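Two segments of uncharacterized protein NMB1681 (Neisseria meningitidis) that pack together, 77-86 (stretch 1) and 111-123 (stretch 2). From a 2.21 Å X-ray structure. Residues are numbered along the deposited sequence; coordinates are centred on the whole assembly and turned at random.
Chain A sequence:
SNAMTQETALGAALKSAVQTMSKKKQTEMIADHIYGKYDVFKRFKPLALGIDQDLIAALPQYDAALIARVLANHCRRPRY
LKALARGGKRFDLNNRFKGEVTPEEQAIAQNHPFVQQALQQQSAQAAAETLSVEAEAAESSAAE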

# COMPACT_ATOMS: atom_id res chain seq x y z
N ARG A 77 1.95 7.37 7.53
CA ARG A 77 2.66 7.23 8.78
C ARG A 77 3.56 6.00 8.77
O ARG A 77 3.20 4.96 8.24
N PRO A 78 4.76 6.16 9.32
CA PRO A 78 5.73 5.07 9.49
C PRO A 78 5.08 3.83 10.11
O PRO A 78 5.33 2.69 9.68
N ARG A 79 4.24 4.04 11.12
CA ARG A 79 3.59 2.92 11.79
C ARG A 79 2.72 2.08 10.83
O ARG A 79 2.66 0.86 10.92
N TYR A 80 2.07 2.74 9.87
CA TYR A 80 1.32 2.02 8.84
C TYR A 80 2.25 1.27 7.87
O TYR A 80 2.05 0.08 7.59
N LEU A 81 3.27 1.95 7.37
CA LEU A 81 4.23 1.28 6.50
C LEU A 81 4.85 0.08 7.21
O LEU A 81 5.07 -0.98 6.61
N LYS A 82 5.13 0.25 8.49
CA LYS A 82 5.71 -0.83 9.28
C LYS A 82 4.73 -2.01 9.36
O LYS A 82 5.13 -3.17 9.34
N ALA A 83 3.44 -1.71 9.38
CA ALA A 83 2.40 -2.74 9.40
C ALA A 83 2.39 -3.44 8.05
O ALA A 83 2.20 -4.65 7.98
N LEU A 84 2.58 -2.69 6.98
CA LEU A 84 2.62 -3.31 5.66
C LEU A 84 3.85 -4.19 5.54
O LEU A 84 3.82 -5.24 4.90
N ALA A 85 4.95 -3.77 6.16
CA ALA A 85 6.17 -4.59 6.16
C ALA A 85 5.96 -5.88 6.94
O ALA A 85 6.60 -6.91 6.66
N ARG A 86 5.11 -5.80 7.95
CA ARG A 86 4.82 -6.99 8.76
C ARG A 86 4.05 -7.97 7.89
O ARG A 86 4.29 -9.16 7.94
N ASN A 111 11.67 -1.94 2.57
CA ASN A 111 12.87 -1.22 2.14
C ASN A 111 12.67 0.26 2.28
O ASN A 111 13.57 1.04 1.99
N HIS A 112 11.49 0.66 2.75
CA HIS A 112 11.21 2.08 2.91
C HIS A 112 12.07 2.62 4.03
O HIS A 112 12.13 2.03 5.11
N PRO A 113 12.78 3.72 3.77
CA PRO A 113 13.58 4.43 4.76
C PRO A 113 12.85 4.62 6.08
O PRO A 113 13.47 4.43 7.14
N PHE A 114 11.58 5.00 6.05
CA PHE A 114 10.87 5.25 7.31
C PHE A 114 10.69 4.00 8.13
O PHE A 114 10.65 4.06 9.35
N VAL A 115 10.62 2.85 7.46
CA VAL A 115 10.55 1.56 8.13
C VAL A 115 11.90 1.12 8.66
O VAL A 115 11.98 0.61 9.76
N GLN A 116 12.96 1.32 7.87
CA GLN A 116 14.32 1.02 8.32
C GLN A 116 14.61 1.73 9.64
O GLN A 116 15.17 1.14 10.57
N GLN A 117 14.23 2.99 9.71
CA GLN A 117 14.26 3.74 10.96
C GLN A 117 13.34 3.09 12.02
O GLN A 117 13.82 2.64 13.06
N ALA A 118 12.04 3.03 11.73
CA ALA A 118 11.04 2.54 12.70
C ALA A 118 11.31 1.15 13.28
O ALA A 118 11.05 0.91 14.46
N LEU A 119 11.80 0.22 12.45
CA LEU A 119 12.14 -1.12 12.92
C LEU A 119 13.33 -1.09 13.86
O LEU A 119 13.39 -1.87 14.82
N GLN A 120 14.28 -0.20 13.58
CA GLN A 120 15.45 -0.01 14.44
C GLN A 120 15.09 0.60 15.80
O GLN A 120 15.66 0.25 16.84
N GLN A 121 14.14 1.54 15.78
CA GLN A 121 13.65 2.16 17.00
C GLN A 121 12.90 1.13 17.85
O GLN A 121 13.19 0.97 19.03
N GLN A 122 11.95 0.44 17.23
CA GLN A 122 11.13 -0.57 17.89
C GLN A 122 11.94 -1.63 18.66
O GLN A 122 11.53 -2.05 19.75
N SER A 123 13.07 -2.05 18.11
CA SER A 123 13.92 -3.05 18.74
C SER A 123 14.84 -2.46 19.81
O SER A 123 15.31 -3.18 20.70

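The two helices, 78-86 and 113-123, cross almost at right angles (88°) with their axes 8.8 Å apart at closest approach, and 443 Å² of surface is buried between the two stretches, both sides summed. At the apolar centre of the contact lies Leu81, whose CA-to-CB bond points toward stretch 2. Leu81 CB sits 3.6 Å from Val115 CG2, on a residue in the t rotamer (chi1 170°) whose own CA-to-CB bond runs sideways to stretch 1. With chi1 m and chi2 t, Leu81 extends its CD1 methyl over one face of the His112 imidazole, with Leu81 CD1 3.7 Å from the ring centroid and only 6° off the ring normal, a nearly ideal CH-pi arrangement. Leu81 CD1 also comes within 4.4 Å of Phe114 CB.

The imidazole also makes a bond within its own stretch. His112 occupies the N-cap position of helix 113-123, and in its t rotamer (chi1 -158°) His112 ND1 accepts a hydrogen bond from Phe114 N at 3.1 Å. One ring thus caps the helix and presents one face to the Leu81 CD1 methyl.

One turn along helix 78-86 from Leu81, the short side chain of Ala85 also points toward stretch 2, and Ala85 CB lies 4.2 Å from Val115 CG1. Val115 therefore uses both methyls, CG2 against Leu81 and CG1 against Ala85. In the other direction, near the start of the same helix, Pro78 meets Phe114: Pro78 CG, on a ring with C-gamma exo pucker, approaches Phe114 CD2 to 3.9 Å. The phenyl ring, set by chi1 m and chi2 81°, receives the proline obliquely, and Phe114 remains exposed.

Lys82 links this apolar cluster to the polar edge and has the largest area covered by the opposing stretch. Its CA-to-CB bond points sideways, but the chain, t at chi1 and chi2 and then p at chi3 and chi4, brings its end nearer to helix 113-123. Along the way the methylenes serve as apolar surface: Lys82 CD packs 3.5 Å from Ala118 CB, whose CA-to-CB bond points toward stretch 1, and Lys82 CG lies 3.2 Å from Leu119 CD1. The latter is a tight approach, made by a leucine whose chi1 of -104° falls between the wells.

The amine at the end of this chain donates the sole hydrogen bond across the stretches, from Lys82 NZ to Gln122 OE1 at 2.8 Å. Gln122, t at chi1 and chi2, is exposed and poorly ordered, so the position of this outer partner is less firmly defined.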

# COMPACT_ATOMS: atom_id res chain seq x y z
CB ARG A 77 1.67 7.18 9.95
CG ARG A 77 0.83 8.44 10.03
CD ARG A 77 -0.19 8.41 11.14
NE ARG A 77 0.44 8.25 12.45
CZ ARG A 77 -0.22 8.30 13.60
NH1 ARG A 77 -1.54 8.52 13.61
NH2 ARG A 77 0.44 8.14 14.75
CB PRO A 78 6.77 5.67 10.44
CG PRO A 78 6.71 7.17 10.15
CD PRO A 78 5.26 7.45 9.84
CB ARG A 79 2.79 3.41 12.99
CG ARG A 79 2.13 2.30 13.76
CD ARG A 79 1.57 2.80 15.09
NE ARG A 79 0.85 1.73 15.76
CZ ARG A 79 0.04 1.90 16.80
NH1 ARG A 79 -0.16 3.11 17.30
NH2 ARG A 79 -0.57 0.85 17.33
CB TYR A 80 0.41 2.97 8.07
CG TYR A 80 -0.54 2.20 7.18
CD1 TYR A 80 -1.55 1.43 7.72
CD2 TYR A 80 -0.40 2.23 5.79
CE1 TYR A 80 -2.41 0.71 6.93
CE2 TYR A 80 -1.28 1.49 4.98
CZ TYR A 80 -2.28 0.73 5.56
OH TYR A 80 -3.16 0.01 4.79
CB LEU A 81 5.34 2.26 6.09
CG LEU A 81 4.83 3.46 5.29
CD1 LEU A 81 5.95 4.44 4.98
CD2 LEU A 81 4.19 2.95 4.01
CB LYS A 82 6.07 -0.29 10.67
CG LYS A 82 6.98 -1.14 11.48
CD LYS A 82 7.73 -0.29 12.50
CE LYS A 82 6.79 0.50 13.40
NZ LYS A 82 6.07 -0.36 14.40
CB ALA A 83 1.00 -2.11 9.67
CB LEU A 84 2.63 -2.25 4.56
CG LEU A 84 1.40 -1.39 4.34
CD1 LEU A 84 1.64 -0.56 3.10
CD2 LEU A 84 0.15 -2.25 4.16
CB ALA A 85 7.32 -3.82 6.77
CB ARG A 86 4.04 -6.63 10.03
CG ARG A 86 3.69 -7.83 10.90
CD ARG A 86 2.91 -7.40 12.16
NE ARG A 86 2.22 -8.53 12.76
CZ ARG A 86 1.48 -8.46 13.86
NH1 ARG A 86 1.32 -7.31 14.49
NH2 ARG A 86 0.88 -9.56 14.33
CB ASN A 111 13.22 -1.55 0.68
CG ASN A 111 13.42 -3.05 0.44
OD1 ASN A 111 13.90 -3.77 1.32
ND2 ASN A 111 13.05 -3.52 -0.75
CB HIS A 112 9.75 2.29 3.23
CG HIS A 112 9.25 3.67 2.92
ND1 HIS A 112 9.59 4.78 3.67
CD2 HIS A 112 8.36 4.10 1.99
CE1 HIS A 112 8.95 5.83 3.20
NE2 HIS A 112 8.20 5.45 2.19
CB PRO A 113 13.82 5.78 4.09
CG PRO A 113 13.92 5.44 2.64
CD PRO A 113 12.96 4.28 2.42
CB PHE A 114 9.54 5.95 7.08
CG PHE A 114 9.69 7.39 6.74
CD1 PHE A 114 10.01 7.78 5.45
CD2 PHE A 114 9.56 8.37 7.71
CE1 PHE A 114 10.18 9.12 5.12
CE2 PHE A 114 9.73 9.71 7.39
CZ PHE A 114 10.03 10.08 6.09
CB VAL A 115 9.97 0.47 7.21
CG1 VAL A 115 10.12 -0.91 7.83
CG2 VAL A 115 8.52 0.76 6.93
CB GLN A 116 15.36 1.46 7.28
CG GLN A 116 15.19 0.83 5.91
CD GLN A 116 15.40 -0.66 5.93
OE1 GLN A 116 16.29 -1.17 5.26
NE2 GLN A 116 14.58 -1.38 6.69
CB GLN A 117 13.84 5.19 10.73
CG GLN A 117 14.13 6.09 11.91
CD GLN A 117 13.75 7.53 11.65
OE1 GLN A 117 12.82 7.83 10.90
NE2 GLN A 117 14.47 8.45 12.29
CB ALA A 118 9.63 2.60 12.10
CB LEU A 119 12.41 -2.06 11.74
CG LEU A 119 11.31 -3.07 11.40
CD1 LEU A 119 9.95 -2.43 11.50
CD2 LEU A 119 11.51 -3.65 10.01
CB GLN A 120 16.49 0.86 13.75
CG GLN A 120 17.30 0.16 12.70
CD GLN A 120 18.57 0.92 12.38
OE1 GLN A 120 19.48 0.40 11.73
NE2 GLN A 120 18.65 2.16 12.85
CB GLN A 121 12.74 3.35 16.67
CG GLN A 121 13.47 4.52 16.01
CD GLN A 121 12.53 5.59 15.49
OE1 GLN A 121 11.38 5.31 15.16
NE2 GLN A 121 13.02 6.82 15.39
CB GLN A 122 10.23 -1.25 16.85
CG GLN A 122 9.34 -2.36 17.38
CD GLN A 122 8.32 -2.81 16.36
OE1 GLN A 122 7.34 -2.11 16.10
NE2 GLN A 122 8.54 -3.99 15.78
CB SER A 123 14.74 -3.79 17.68
OG SER A 123 15.42 -2.87 16.85